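Long-range contacts in type-2 restriction enzyme NlaIV (Neisseria lactamica, PDB 6QM2), which cleaves double-stranded DNA as a type II restriction endonuclease, recognising 5'-GGNNCC-3' and cutting after the third base to leave blunt ends: residues A197-V202 with I231-W236; D106-S111 with P206-N211; H116-L121 with K224-R229; A98-D103 with V176-N181. All blocks are in the same frame, centred on the assembly; numbering follows the deposited sequence. Where two conformers were deposited one is given.

Interaction 1 of 4, residues A197-V202 with I231-W236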
loop_
_atom_site.group_PDB
_atom_site.type_symbol
_atom_site.label_atom_id
_atom_site.label_comp_id
_atom_site.label_asym_id
_atom_site.label_seq_id
_atom_site.Cartn_x
_atom_site.Cartn_y
_atom_site.Cartn_z
ATOM N N ALA A 197 23.285 -1.058 -25.946
ATOM C CA ALA A 197 23.311 -0.339 -24.671
ATOM C C ALA A 197 23.462 -1.302 -23.494
ATOM O O ALA A 197 24.295 -1.068 -22.613
ATOM C CB ALA A 197 22.064 0.517 -24.505
ATOM N N ILE A 198 22.679 -2.389 -23.504
ATOM C CA ILE A 198 22.764 -3.420 -22.457
ATOM C C ILE A 198 24.183 -3.980 -22.404
ATOM O O ILE A 198 24.769 -4.056 -21.330
ATOM C CB ILE A 198 21.760 -4.591 -22.657
ATOM C CG1 ILE A 198 20.292 -4.119 -22.590
ATOM C CG2 ILE A 198 21.995 -5.696 -21.625
ATOM C CD1 ILE A 198 19.816 -3.651 -21.230
ATOM N N GLU A 199 24.731 -4.345 -23.564
ATOM C CA GLU A 199 26.085 -4.905 -23.645
ATOM C C GLU A 199 27.107 -4.022 -22.944
ATOM O O GLU A 199 27.899 -4.505 -22.137
ATOM C CB GLU A 199 26.518 -5.107 -25.103
ATOM C CG GLU A 199 27.845 -5.848 -25.267
ATOM C CD GLU A 199 28.478 -5.666 -26.638
ATOM O OE1 GLU A 199 27.750 -5.408 -27.627
ATOM O OE2 GLU A 199 29.721 -5.791 -26.719
ATOM N N GLU A 200 27.089 -2.732 -23.267
ATOM C CA GLU A 200 28.067 -1.799 -22.713
ATOM C C GLU A 200 27.818 -1.566 -21.229
ATOM O O GLU A 200 28.764 -1.565 -20.435
ATOM C CB GLU A 200 28.068 -0.472 -23.487
ATOM C CG GLU A 200 29.235 0.456 -23.162
ATOM C CD GLU A 200 30.595 -0.202 -23.319
ATOM O OE1 GLU A 200 30.766 -1.034 -24.239
ATOM O OE2 GLU A 200 31.493 0.109 -22.514
ATOM N N THR A 201 26.548 -1.398 -20.859
ATOM C CA THR A 201 26.155 -1.273 -19.452
ATOM C C THR A 201 26.677 -2.429 -18.594
ATOM O O THR A 201 27.043 -2.219 -17.438
ATOM C CB THR A 201 24.624 -1.178 -19.293
ATOM O OG1 THR A 201 24.115 -0.152 -20.151
ATOM C CG2 THR A 201 24.237 -0.841 -17.860
ATOM N N VAL A 202 26.717 -3.637 -19.159
ATOM C CA VAL A 202 27.276 -4.799 -18.464
ATOM C C VAL A 202 28.721 -4.516 -18.038
ATOM O O VAL A 202 29.095 -4.796 -16.902
ATOM C CB VAL A 202 27.190 -6.100 -19.318
ATOM C CG1 VAL A 202 28.012 -7.228 -18.710
ATOM C CG2 VAL A 202 25.747 -6.568 -19.456
ATOM N N ILE A 231 21.945 -11.890 -35.839
ATOM C CA ILE A 231 21.693 -10.494 -35.490
ATOM C C ILE A 231 23.039 -9.809 -35.246
ATOM O O ILE A 231 23.943 -10.397 -34.641
ATOM C CB ILE A 231 20.745 -10.364 -34.270
ATOM C CG1 ILE A 231 20.215 -8.930 -34.147
ATOM C CG2 ILE A 231 21.420 -10.806 -32.974
ATOM C CD1 ILE A 231 19.147 -8.767 -33.086
ATOM N N SER A 232 23.170 -8.581 -35.748
ATOM C CA SER A 232 24.391 -7.798 -35.599
ATOM C C SER A 232 24.150 -6.659 -34.603
ATOM O O SER A 232 23.398 -5.715 -34.884
ATOM C CB SER A 232 24.854 -7.261 -36.955
ATOM O OG SER A 232 26.234 -6.929 -36.913
ATOM N N ILE A 233 24.776 -6.778 -33.431
ATOM C CA ILE A 233 24.702 -5.765 -32.382
ATOM C C ILE A 233 25.828 -4.761 -32.622
ATOM O O ILE A 233 26.998 -5.127 -32.531
ATOM C CB ILE A 233 24.856 -6.392 -30.970
ATOM C CG1 ILE A 233 23.802 -7.489 -30.736
ATOM C CG2 ILE A 233 24.789 -5.321 -29.883
ATOM C CD1 ILE A 233 22.361 -7.053 -30.944
ATOM N N PRO A 234 25.491 -3.494 -32.930
ATOM C CA PRO A 234 26.570 -2.516 -33.129
ATOM C C PRO A 234 27.325 -2.203 -31.836
ATOM O O PRO A 234 26.791 -2.423 -30.746
ATOM C CB PRO A 234 25.833 -1.275 -33.638
ATOM C CG PRO A 234 24.442 -1.414 -33.128
ATOM C CD PRO A 234 24.156 -2.884 -33.087
ATOM N N ARG A 235 28.562 -1.724 -31.964
ATOM C CA ARG A 235 29.320 -1.242 -30.803
ATOM C C ARG A 235 28.637 0.018 -30.286
ATOM O O ARG A 235 28.194 0.848 -31.080
ATOM C CB ARG A 235 30.776 -0.940 -31.162
ATOM C CG ARG A 235 31.641 -2.172 -31.395
ATOM C CD ARG A 235 33.136 -1.846 -31.352
ATOM N NE ARG A 235 33.487 -0.668 -32.166
ATOM C CZ ARG A 235 33.947 0.512 -31.718
ATOM N NH1 ARG A 235 34.210 1.479 -32.599
ATOM N NH2 ARG A 235 34.163 0.756 -30.420
ATOM N N TRP A 236 28.534 0.148 -28.964
ATOM C CA TRP A 236 27.842 1.292 -28.353
ATOM C C TRP A 236 28.531 2.615 -28.682
ATOM O O TRP A 236 27.861 3.615 -28.940
ATOM C CB TRP A 236 27.734 1.123 -26.835
ATOM C CG TRP A 236 27.098 2.298 -26.140
ATOM C CD1 TRP A 236 27.689 3.134 -25.235
ATOM C CD2 TRP A 236 25.758 2.772 -26.308
ATOM N NE1 TRP A 236 26.794 4.091 -24.818
ATOM C CE2 TRP A 236 25.602 3.894 -25.462
ATOM C CE3 TRP A 236 24.670 2.353 -27.081
ATOM C CZ2 TRP A 236 24.402 4.606 -25.370
ATOM C CZ3 TRP A 236 23.470 3.063 -26.990
ATOM C CH2 TRP A 236 23.349 4.178 -26.140
HETATM O O HOH W 1 27.994 -2.394 -27.117
HETATM O O HOH W 2 28.670 -4.540 -29.904
#
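The indole of W236 lies against one side of helix 191-204, where the loop after helix 215-227 turns into the short helix 236-239, in the helical C-terminal part of this PDDEXK-clan nuclease. A197 sits over one face of the ring: its CB is 4.2 Å from the centroid of the six-membered ring of W236, a CH-pi contact. Further along the helix, the E200 chain crosses W236 at about a right angle, E200 CG reaching W236 CD1 at 3.7 Å. W236 has CG anti to the backbone N (chi1 177°). Next comes E199, extended past I233, its OE1 3.7 Å from I233 CG2. A water stands 2.6 Å from E199 OE1 and also within reach of I233 O, and a second water joins E199 OE1 weakly to W236 N. Outside this shell, K216 NZ hydrogen-bonds to I233 O and S196 OG to P234 O, so both carbonyls of the loop have partners. Within the helix, A197 O accepts from both T201 N and T201 OG1, the hydroxyl 2.6 Å away and above the carbonyl plane.

Interaction 2 of 4, residues D106-S111 with P206-N211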
loop_
_atom_site.group_PDB
_atom_site.type_symbol
_atom_site.label_atom_id
_atom_site.label_comp_id
_atom_site.label_asym_id
_atom_site.label_seq_id
_atom_site.Cartn_x
_atom_site.Cartn_y
_atom_site.Cartn_z
ATOM N N ASP A 106 15.328 -5.585 -12.861
ATOM C CA ASP A 106 16.679 -5.502 -12.304
ATOM C C ASP A 106 17.666 -5.716 -13.442
ATOM O O ASP A 106 17.507 -6.660 -14.211
ATOM C CB ASP A 106 16.901 -6.567 -11.224
ATOM C CG ASP A 106 18.336 -6.581 -10.691
ATOM O OD1 ASP A 106 18.877 -5.496 -10.394
ATOM O OD2 ASP A 106 18.926 -7.675 -10.562
ATOM N N PHE A 107 18.661 -4.840 -13.564
ATOM C CA PHE A 107 19.620 -4.936 -14.665
ATOM C C PHE A 107 20.453 -6.222 -14.628
ATOM O O PHE A 107 20.644 -6.856 -15.668
ATOM C CB PHE A 107 20.550 -3.718 -14.732
ATOM C CG PHE A 107 21.591 -3.834 -15.806
ATOM C CD1 PHE A 107 21.278 -3.530 -17.128
ATOM C CD2 PHE A 107 22.867 -4.307 -15.510
ATOM C CE1 PHE A 107 22.225 -3.669 -18.129
ATOM C CE2 PHE A 107 23.818 -4.449 -16.509
ATOM C CZ PHE A 107 23.496 -4.130 -17.820
ATOM N N LYS A 108 20.956 -6.604 -13.454
ATOM C CA LYS A 108 21.792 -7.805 -13.363
ATOM C C LYS A 108 21.017 -9.028 -13.837
ATOM O O LYS A 108 21.536 -9.818 -14.619
ATOM C CB LYS A 108 22.347 -8.034 -11.951
ATOM C CG LYS A 108 23.079 -9.370 -11.790
ATOM C CD LYS A 108 24.289 -9.302 -10.867
ATOM C CE LYS A 108 23.942 -8.807 -9.468
ATOM N NZ LYS A 108 25.078 -8.981 -8.518
ATOM N N MET A 109 19.780 -9.167 -13.368
ATOM C CA MET A 109 18.928 -10.285 -13.769
ATOM C C MET A 109 18.616 -10.270 -15.264
ATOM O O MET A 109 18.649 -11.315 -15.912
ATOM C CB MET A 109 17.619 -10.289 -12.975
ATOM C CG MET A 109 17.763 -10.754 -11.536
ATOM S SD MET A 109 16.183 -10.670 -10.671
ATOM C CE MET A 109 15.354 -12.132 -11.304
ATOM N N TYR A 110 18.328 -9.083 -15.795
ATOM C CA TYR A 110 17.904 -8.913 -17.192
ATOM C C TYR A 110 19.030 -9.108 -18.192
ATOM O O TYR A 110 18.800 -9.672 -19.253
ATOM C CB TYR A 110 17.250 -7.541 -17.378
ATOM C CG TYR A 110 16.486 -7.350 -18.670
ATOM C CD1 TYR A 110 15.139 -7.687 -18.761
ATOM C CD2 TYR A 110 17.101 -6.795 -19.792
ATOM C CE1 TYR A 110 14.427 -7.498 -19.938
ATOM C CE2 TYR A 110 16.397 -6.597 -20.973
ATOM C CZ TYR A 110 15.061 -6.951 -21.040
ATOM O OH TYR A 110 14.362 -6.762 -22.205
ATOM N N SER A 111 20.235 -8.651 -17.857
ATOM C CA SER A 111 21.404 -8.890 -18.706
ATOM C C SER A 111 21.717 -10.391 -18.845
ATOM O O SER A 111 22.111 -10.832 -19.926
ATOM C CB SER A 111 22.631 -8.107 -18.208
ATOM O OG SER A 111 22.893 -8.345 -16.839
ATOM N N PRO A 206 30.216 -2.248 -12.371
ATOM C CA PRO A 206 31.196 -3.130 -11.709
ATOM C C PRO A 206 30.642 -4.490 -11.272
ATOM O O PRO A 206 31.382 -5.471 -11.264
ATOM C CB PRO A 206 31.637 -2.320 -10.480
ATOM C CG PRO A 206 31.364 -0.903 -10.837
ATOM C CD PRO A 206 30.129 -0.940 -11.692
ATOM N N ALA A 207 29.359 -4.538 -10.914
ATOM C CA ALA A 207 28.705 -5.776 -10.487
ATOM C C ALA A 207 28.623 -6.834 -11.593
ATOM O O ALA A 207 28.808 -8.020 -11.324
ATOM C CB ALA A 207 27.313 -5.473 -9.945
ATOM N N THR A 208 28.351 -6.406 -12.823
ATOM C CA THR A 208 28.203 -7.326 -13.953
ATOM C C THR A 208 29.431 -7.371 -14.887
ATOM O O THR A 208 29.381 -7.999 -15.942
ATOM C CB THR A 208 26.943 -6.971 -14.765
ATOM O OG1 THR A 208 27.057 -5.640 -15.269
ATOM C CG2 THR A 208 25.700 -7.057 -13.894
ATOM N N ARG A 209 30.536 -6.740 -14.493
ATOM C CA ARG A 209 31.727 -6.654 -15.349
ATOM C C ARG A 209 32.405 -8.007 -15.599
ATOM O O ARG A 209 33.017 -8.197 -16.648
ATOM C CB ARG A 209 32.738 -5.677 -14.743
ATOM C CG ARG A 209 33.910 -5.324 -15.650
ATOM C CD ARG A 209 34.710 -4.171 -15.070
ATOM N NE ARG A 209 33.928 -2.933 -15.065
ATOM C CZ ARG A 209 34.100 -1.904 -14.229
ATOM N NH1 ARG A 209 35.045 -1.919 -13.286
ATOM N NH2 ARG A 209 33.306 -0.841 -14.334
ATOM N N HIS A 210 32.298 -8.928 -14.639
ATOM C CA HIS A 210 32.926 -10.258 -14.738
ATOM C C HIS A 210 32.505 -11.067 -15.974
ATOM O O HIS A 210 33.300 -11.866 -16.473
ATOM C CB HIS A 210 32.703 -11.090 -13.455
ATOM C CG HIS A 210 31.264 -11.418 -13.173
ATOM N ND1 HIS A 210 30.503 -10.712 -12.265
ATOM C CD2 HIS A 210 30.450 -12.380 -13.674
ATOM C CE1 HIS A 210 29.284 -11.219 -12.223
ATOM N NE2 HIS A 210 29.224 -12.230 -13.071
ATOM N N ASN A 211 31.278 -10.865 -16.462
ATOM C CA ASN A 211 30.799 -11.554 -17.679
ATOM C C ASN A 211 30.518 -10.586 -18.843
ATOM O O ASN A 211 29.612 -10.805 -19.656
ATOM C CB ASN A 211 29.608 -12.504 -17.371
ATOM C CG ASN A 211 28.417 -11.811 -16.718
ATOM O OD1 ASN A 211 28.417 -10.606 -16.484
ATOM N ND2 ASN A 211 27.391 -12.592 -16.416
HETATM O O HOH W 3 25.242 -9.578 -16.664
#
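Apolar packing here is the work of the T208 methyl. T208 CG2 lies 4.0 Å from K108 CB and stays close to the lysine chain as far as CD; the two side chains slide past each other in opposite directions, and the lysine chain, bent at chi2 and chi3, runs along the methyl. A polar atom meets a ring edge on the other branch: T208 OG1 lies in the plane of the F107 ring, 3.7 Å from F107 CE2, while its hydrogen-bond partner is V202 O on helix 191-204. F107, with CG anti to the backbone N (chi1 177°), also packs on I198 and T201 of that helix. The contact thus sets the first turn of helix 107-116 against the loop that joins helices 191-204 and 215-227. Among the polar contacts, a water donates to S111 OG at 2.7 Å and lies within weak reach of N211 OD1. At the start of the helix D106 is the N-cap, its OD2 accepting from M109 N at 3.3 Å, with the N-H coming from above the carboxylate plane.

Interaction 3 of 4, residues H116-L121 with K224-R229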
loop_
_atom_site.group_PDB
_atom_site.type_symbol
_atom_site.label_atom_id
_atom_site.label_comp_id
_atom_site.label_asym_id
_atom_site.label_seq_id
_atom_site.Cartn_x
_atom_site.Cartn_y
_atom_site.Cartn_z
ATOM N N HIS A 116 20.184 -16.218 -21.975
ATOM C CA HIS A 116 19.547 -17.533 -21.854
ATOM C C HIS A 116 18.217 -17.583 -22.618
ATOM O O HIS A 116 17.872 -18.612 -23.200
ATOM C CB HIS A 116 19.334 -17.898 -20.377
ATOM C CG HIS A 116 20.608 -18.137 -19.618
ATOM N ND1 HIS A 116 20.799 -19.242 -18.814
ATOM C CD2 HIS A 116 21.756 -17.417 -19.542
ATOM C CE1 HIS A 116 22.004 -19.191 -18.275
ATOM N NE2 HIS A 116 22.606 -18.095 -18.702
ATOM N N LYS A 117 17.492 -16.463 -22.629
ATOM C CA LYS A 117 16.168 -16.370 -23.240
ATOM C C LYS A 117 16.020 -15.064 -24.046
ATOM O O LYS A 117 15.282 -14.162 -23.640
ATOM C CB LYS A 117 15.098 -16.438 -22.146
ATOM C CG LYS A 117 15.124 -17.691 -21.281
ATOM C CD LYS A 117 13.992 -17.648 -20.261
ATOM C CE LYS A 117 13.965 -18.872 -19.361
ATOM N NZ LYS A 117 12.631 -19.030 -18.718
ATOM N N PRO A 118 16.711 -14.959 -25.200
ATOM C CA PRO A 118 16.641 -13.757 -26.057
ATOM C C PRO A 118 15.239 -13.369 -26.511
ATOM O O PRO A 118 14.979 -12.196 -26.763
ATOM C CB PRO A 118 17.480 -14.141 -27.281
ATOM C CG PRO A 118 18.367 -15.233 -26.817
ATOM C CD PRO A 118 17.596 -15.986 -25.780
ATOM N N TYR A 119 14.360 -14.355 -26.637
ATOM C CA TYR A 119 12.944 -14.110 -26.933
ATOM C C TYR A 119 12.202 -13.181 -25.947
ATOM O O TYR A 119 11.125 -12.668 -26.281
ATOM C CB TYR A 119 12.179 -15.433 -27.096
ATOM C CG TYR A 119 12.283 -16.403 -25.930
ATOM C CD1 TYR A 119 11.417 -16.318 -24.846
ATOM C CD2 TYR A 119 13.237 -17.424 -25.928
ATOM C CE1 TYR A 119 11.508 -17.212 -23.782
ATOM C CE2 TYR A 119 13.336 -18.317 -24.869
ATOM C CZ TYR A 119 12.467 -18.211 -23.803
ATOM O OH TYR A 119 12.560 -19.096 -22.762
ATOM N N MET A 120 12.766 -12.964 -24.755
ATOM C CA MET A 120 12.249 -11.945 -23.829
ATOM C C MET A 120 12.301 -10.518 -24.387
ATOM O O MET A 120 11.481 -9.682 -24.014
ATOM C CB MET A 120 12.987 -12.002 -22.486
ATOM C CG MET A 120 12.701 -13.247 -21.664
ATOM S SD MET A 120 10.944 -13.458 -21.302
ATOM C CE MET A 120 10.963 -15.002 -20.391
ATOM N N LEU A 121 13.236 -10.245 -25.293
ATOM C CA LEU A 121 13.317 -8.933 -25.946
ATOM C C LEU A 121 12.127 -8.613 -26.860
ATOM O O LEU A 121 11.928 -7.448 -27.215
ATOM C CB LEU A 121 14.612 -8.812 -26.751
ATOM C CG LEU A 121 15.910 -8.877 -25.942
ATOM C CD1 LEU A 121 17.108 -9.196 -26.824
ATOM C CD2 LEU A 121 16.132 -7.580 -25.184
ATOM N N LYS A 224 20.695 -16.527 -32.472
ATOM C CA LYS A 224 20.695 -17.392 -33.650
ATOM C C LYS A 224 19.957 -18.704 -33.397
ATOM O O LYS A 224 19.126 -19.098 -34.210
ATOM C CB LYS A 224 22.119 -17.660 -34.153
ATOM C CG LYS A 224 22.162 -18.183 -35.581
ATOM C CD LYS A 224 23.579 -18.485 -36.033
ATOM C CE LYS A 224 23.579 -19.264 -37.339
ATOM N NZ LYS A 224 24.959 -19.588 -37.792
ATOM N N LYS A 225 20.244 -19.372 -32.278
ATOM C CA LYS A 225 19.519 -20.601 -31.918
ATOM C C LYS A 225 18.008 -20.394 -31.895
ATOM O O LYS A 225 17.271 -21.092 -32.588
ATOM C CB LYS A 225 19.972 -21.169 -30.564
ATOM C CG LYS A 225 21.108 -22.173 -30.669
ATOM C CD LYS A 225 21.197 -23.079 -29.449
ATOM C CE LYS A 225 22.163 -24.225 -29.710
ATOM N NZ LYS A 225 22.549 -24.926 -28.457
ATOM N N HIS A 226 17.561 -19.410 -31.124
ATOM C CA HIS A 226 16.134 -19.237 -30.859
ATOM C C HIS A 226 15.339 -18.680 -32.038
ATOM O O HIS A 226 14.161 -19.009 -32.188
ATOM C CB HIS A 226 15.930 -18.386 -29.603
ATOM C CG HIS A 226 16.336 -19.085 -28.342
ATOM N ND1 HIS A 226 15.424 -19.659 -27.484
ATOM C CD2 HIS A 226 17.558 -19.329 -27.808
ATOM C CE1 HIS A 226 16.065 -20.209 -26.468
ATOM N NE2 HIS A 226 17.362 -20.022 -26.641
ATOM N N TYR A 227 15.976 -17.855 -32.870
ATOM C CA TYR A 227 15.300 -17.236 -34.022
ATOM C C TYR A 227 15.710 -17.798 -35.403
ATOM O O TYR A 227 15.067 -17.476 -36.413
ATOM C CB TYR A 227 15.481 -15.710 -33.968
ATOM C CG TYR A 227 14.588 -15.044 -32.937
ATOM C CD1 TYR A 227 13.258 -14.753 -33.237
ATOM C CD2 TYR A 227 15.062 -14.718 -31.664
ATOM C CE1 TYR A 227 12.425 -14.151 -32.308
ATOM C CE2 TYR A 227 14.232 -14.116 -30.724
ATOM C CZ TYR A 227 12.913 -13.835 -31.054
ATOM O OH TYR A 227 12.067 -13.240 -30.155
ATOM N N ASN A 228 16.748 -18.643 -35.436
ATOM C CA ASN A 228 17.281 -19.236 -36.676
ATOM C C ASN A 228 17.708 -18.160 -37.680
ATOM O O ASN A 228 17.446 -18.255 -38.881
ATOM C CB ASN A 228 16.266 -20.216 -37.288
ATOM C CG ASN A 228 16.899 -21.199 -38.262
ATOM O OD1 ASN A 228 18.126 -21.323 -38.344
ATOM N ND2 ASN A 228 16.057 -21.908 -39.005
ATOM N N ARG A 229 18.381 -17.138 -37.155
ATOM C CA ARG A 229 18.700 -15.925 -37.898
ATOM C C ARG A 229 19.765 -15.161 -37.134
ATOM O O ARG A 229 19.656 -15.009 -35.922
ATOM C CB ARG A 229 17.449 -15.061 -38.028
ATOM C CG ARG A 229 17.582 -13.890 -38.982
ATOM C CD ARG A 229 16.259 -13.150 -39.106
ATOM N NE ARG A 229 15.877 -12.468 -37.865
ATOM C CZ ARG A 229 16.420 -11.337 -37.398
ATOM N NH1 ARG A 229 17.404 -10.716 -38.048
ATOM N NH2 ARG A 229 15.974 -10.818 -36.254
#
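H226 takes P118 CD over one face of its imidazole, 4.1 Å from the ring centroid and 19° off its normal, a CH-pi contact in which the two side chains cross at about a right angle. The ND1 side of the same imidazole reaches the edge of Y119, H226 ND1 lying in the plane of the phenol ring 3.5 Å from CD2 of Y119; the two rings are oblique, their planes 44° apart. Y119 has CG in the crowded position between the backbone N and the carbonyl carbon (chi1 55°), and K117 CB rests over one face of its ring. P118 and Y119 belong to the 3-10 turn that follows helix 107-116 and leads toward strand 124-132, and they meet the last turn of helix 215-227. Y227 approaches this turn with its tip, its OH lying 3.5 Å from Y119 CA and 3.8 Å from Y119 CB. Y223 stacks on the Y227 ring, and R86 makes a cation-pi contact with it. P118 also packs on A222 and Y223 of helix 215-227.

Interaction 4 of 4, residues A98-D103 with V176-N181; sequences ASPGFD and VWYSIN
Apolar contacts carry most of this meeting of two irregular loops, and P100 is their hub. Its ring presents CG to the indole, P100 CG lying 3.7 Å from W177 CZ3 in an oblique crossing. The same P100 CG comes within 4.0 Å of Y178 CE2, the proline and the phenol reaching toward each other tip to tip, with Y178 OH 3.6 Å from P100 CD. That P100 CD also lies 4.1 Å from V176 CG2, a methyl that S99 OG approaches as well. F102 adds an aromatic contact: W177 CH2 lies in the plane of the F102 ring, at its edge, 3.9 Å from F102 CZ, and the side chains cross at about a right angle. The polar bond is local, S179 OG reaching back to V176 O at 3.1 Å within its own loop. W144 meets both W177 and Y178, and R96 makes a cation-pi contact with Y178. The first loop joins strand 88-95 to strand 105-106, the second runs from strand 168-172 toward helix 191-204, and together they pack on the mixed sheet of this PDDEXK-clan nuclease, P100 and F102 on F94 of strand 88-95, F102 and W177 on I127 of strand 124-132.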
loop_
_atom_site.group_PDB
_atom_site.type_symbol
_atom_site.label_atom_id
_atom_site.label_comp_id
_atom_site.label_asym_id
_atom_site.label_seq_id
_atom_site.Cartn_x
_atom_site.Cartn_y
_atom_site.Cartn_z
ATOM N N ALA A 98 1.956 12.301 -13.909
ATOM C CA ALA A 98 3.416 12.290 -13.748
ATOM C C ALA A 98 4.089 11.336 -14.744
ATOM O O ALA A 98 3.414 10.611 -15.476
ATOM C CB ALA A 98 3.774 11.902 -12.322
ATOM N N SER A 99 5.423 11.348 -14.759
ATOM C CA SER A 99 6.219 10.452 -15.614
ATOM C C SER A 99 6.087 8.983 -15.187
ATOM O O SER A 99 5.699 8.716 -14.047
ATOM C CB SER A 99 7.697 10.863 -15.595
ATOM O OG SER A 99 7.882 12.096 -16.265
ATOM N N PRO A 100 6.408 8.029 -16.095
ATOM C CA PRO A 100 6.217 6.602 -15.782
ATOM C C PRO A 100 7.014 6.097 -14.567
ATOM O O PRO A 100 8.245 6.158 -14.560
ATOM C CB PRO A 100 6.667 5.893 -17.069
ATOM C CG PRO A 100 6.534 6.918 -18.137
ATOM C CD PRO A 100 6.897 8.208 -17.477
ATOM N N GLY A 101 6.289 5.611 -13.558
ATOM C CA GLY A 101 6.874 5.169 -12.292
ATOM C C GLY A 101 7.244 3.697 -12.213
ATOM O O GLY A 101 7.852 3.268 -11.228
ATOM N N PHE A 102 6.871 2.920 -13.231
ATOM C CA PHE A 102 7.172 1.482 -13.259
ATOM C C PHE A 102 8.631 1.216 -13.615
ATOM O O PHE A 102 9.311 2.072 -14.180
ATOM C CB PHE A 102 6.227 0.709 -14.205
ATOM C CG PHE A 102 6.331 1.101 -15.664
ATOM C CD1 PHE A 102 7.316 0.552 -16.488
ATOM C CD2 PHE A 102 5.414 1.988 -16.226
ATOM C CE1 PHE A 102 7.399 0.907 -17.826
ATOM C CE2 PHE A 102 5.495 2.343 -17.566
ATOM C CZ PHE A 102 6.486 1.802 -18.367
ATOM N N ASP A 103 9.089 0.018 -13.268
ATOM C CA ASP A 103 10.428 -0.454 -13.599
ATOM C C ASP A 103 10.336 -1.505 -14.703
ATOM O O ASP A 103 9.328 -2.198 -14.825
ATOM C CB ASP A 103 11.091 -1.063 -12.359
ATOM C CG ASP A 103 11.202 -0.073 -11.209
ATOM O OD1 ASP A 103 11.748 1.034 -11.418
ATOM O OD2 ASP A 103 10.748 -0.412 -10.093
ATOM N N VAL A 176 10.439 8.641 -21.297
ATOM C CA VAL A 176 9.156 9.257 -21.638
ATOM C C VAL A 176 9.007 9.218 -23.160
ATOM O O VAL A 176 9.330 10.174 -23.872
ATOM C CB VAL A 176 9.044 10.694 -21.084
ATOM C CG1 VAL A 176 7.667 11.268 -21.382
ATOM C CG2 VAL A 176 9.308 10.702 -19.582
ATOM N N TRP A 177 8.529 8.073 -23.632
ATOM C CA TRP A 177 8.363 7.776 -25.059
ATOM C C TRP A 177 7.242 8.593 -25.720
ATOM O O TRP A 177 7.334 8.936 -26.900
ATOM C CB TRP A 177 8.110 6.265 -25.254
ATOM C CG TRP A 177 6.777 5.792 -24.727
ATOM C CD1 TRP A 177 5.599 5.754 -25.414
ATOM C CD2 TRP A 177 6.482 5.315 -23.402
ATOM N NE1 TRP A 177 4.595 5.285 -24.607
ATOM C CE2 TRP A 177 5.106 5.007 -23.366
ATOM C CE3 TRP A 177 7.249 5.115 -22.244
ATOM C CZ2 TRP A 177 4.474 4.508 -22.217
ATOM C CZ3 TRP A 177 6.621 4.621 -21.098
ATOM C CH2 TRP A 177 5.246 4.323 -21.098
ATOM N N TYR A 178 6.193 8.889 -24.949
ATOM C CA TYR A 178 4.975 9.546 -25.463
ATOM C C TYR A 178 5.078 11.051 -25.743
ATOM O O TYR A 178 4.287 11.571 -26.533
ATOM C CB TYR A 178 3.759 9.276 -24.544
ATOM C CG TYR A 178 3.952 9.589 -23.069
ATOM C CD1 TYR A 178 3.951 10.905 -22.601
ATOM C CD2 TYR A 178 4.120 8.562 -22.135
ATOM C CE1 TYR A 178 4.125 11.190 -21.252
ATOM C CE2 TYR A 178 4.296 8.837 -20.784
ATOM C CZ TYR A 178 4.295 10.149 -20.346
ATOM O OH TYR A 178 4.468 10.425 -19.010
ATOM N N SER A 179 6.034 11.732 -25.108
ATOM C CA SER A 179 6.160 13.188 -25.202
ATOM C C SER A 179 6.516 13.654 -26.614
ATOM O O SER A 179 7.475 13.158 -27.210
ATOM C CB SER A 179 7.223 13.696 -24.221
ATOM O OG SER A 179 8.495 13.138 -24.503
ATOM N N ILE A 180 5.731 14.599 -27.136
ATOM C CA ILE A 180 6.006 15.230 -28.444
ATOM C C ILE A 180 7.220 16.182 -28.384
ATOM O O ILE A 180 7.843 16.461 -29.414
ATOM C CB ILE A 180 4.747 15.966 -28.994
ATOM C CG1 ILE A 180 4.881 16.231 -30.503
ATOM C CG2 ILE A 180 4.464 17.258 -28.224
ATOM C CD1 ILE A 180 3.599 16.695 -31.164
ATOM N N ASN A 181 7.530 16.680 -27.181
ATOM C CA ASN A 181 8.774 17.414 -26.897
ATOM C C ASN A 181 10.016 16.589 -27.268
ATOM O O ASN A 181 10.301 15.573 -26.627
ATOM C CB ASN A 181 8.827 17.793 -25.406
ATOM C CG ASN A 181 10.153 18.413 -24.993
ATOM O OD1 ASN A 181 10.662 19.318 -25.652
ATOM N ND2 ASN A 181 10.716 17.925 -23.890
#

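In the fold
Interactions 1, 2 and 3 gather around helices 107-116, 191-204 and 215-227, with centres 13 to 19 Å apart, whereas the centre of interaction 4 lies 24 to 28 Å from theirs, beside the mixed sheet. The first three are tied together by touches between helices and loops: S111 of interaction 2 packs on V202 of interaction 1, and Y110 meets L121 of interaction 3. Along the chain the segments of interactions 2, 3 and 4 alternate, and those of interaction 1 alternate with 2 and with 3, while interaction 4 closes before interaction 1 opens. Late-sequence helices and loops are thereby folded back onto helix 107-116, which lies between strands 88-95 and 124-132 in the chain, uniting distant parts of this nuclease.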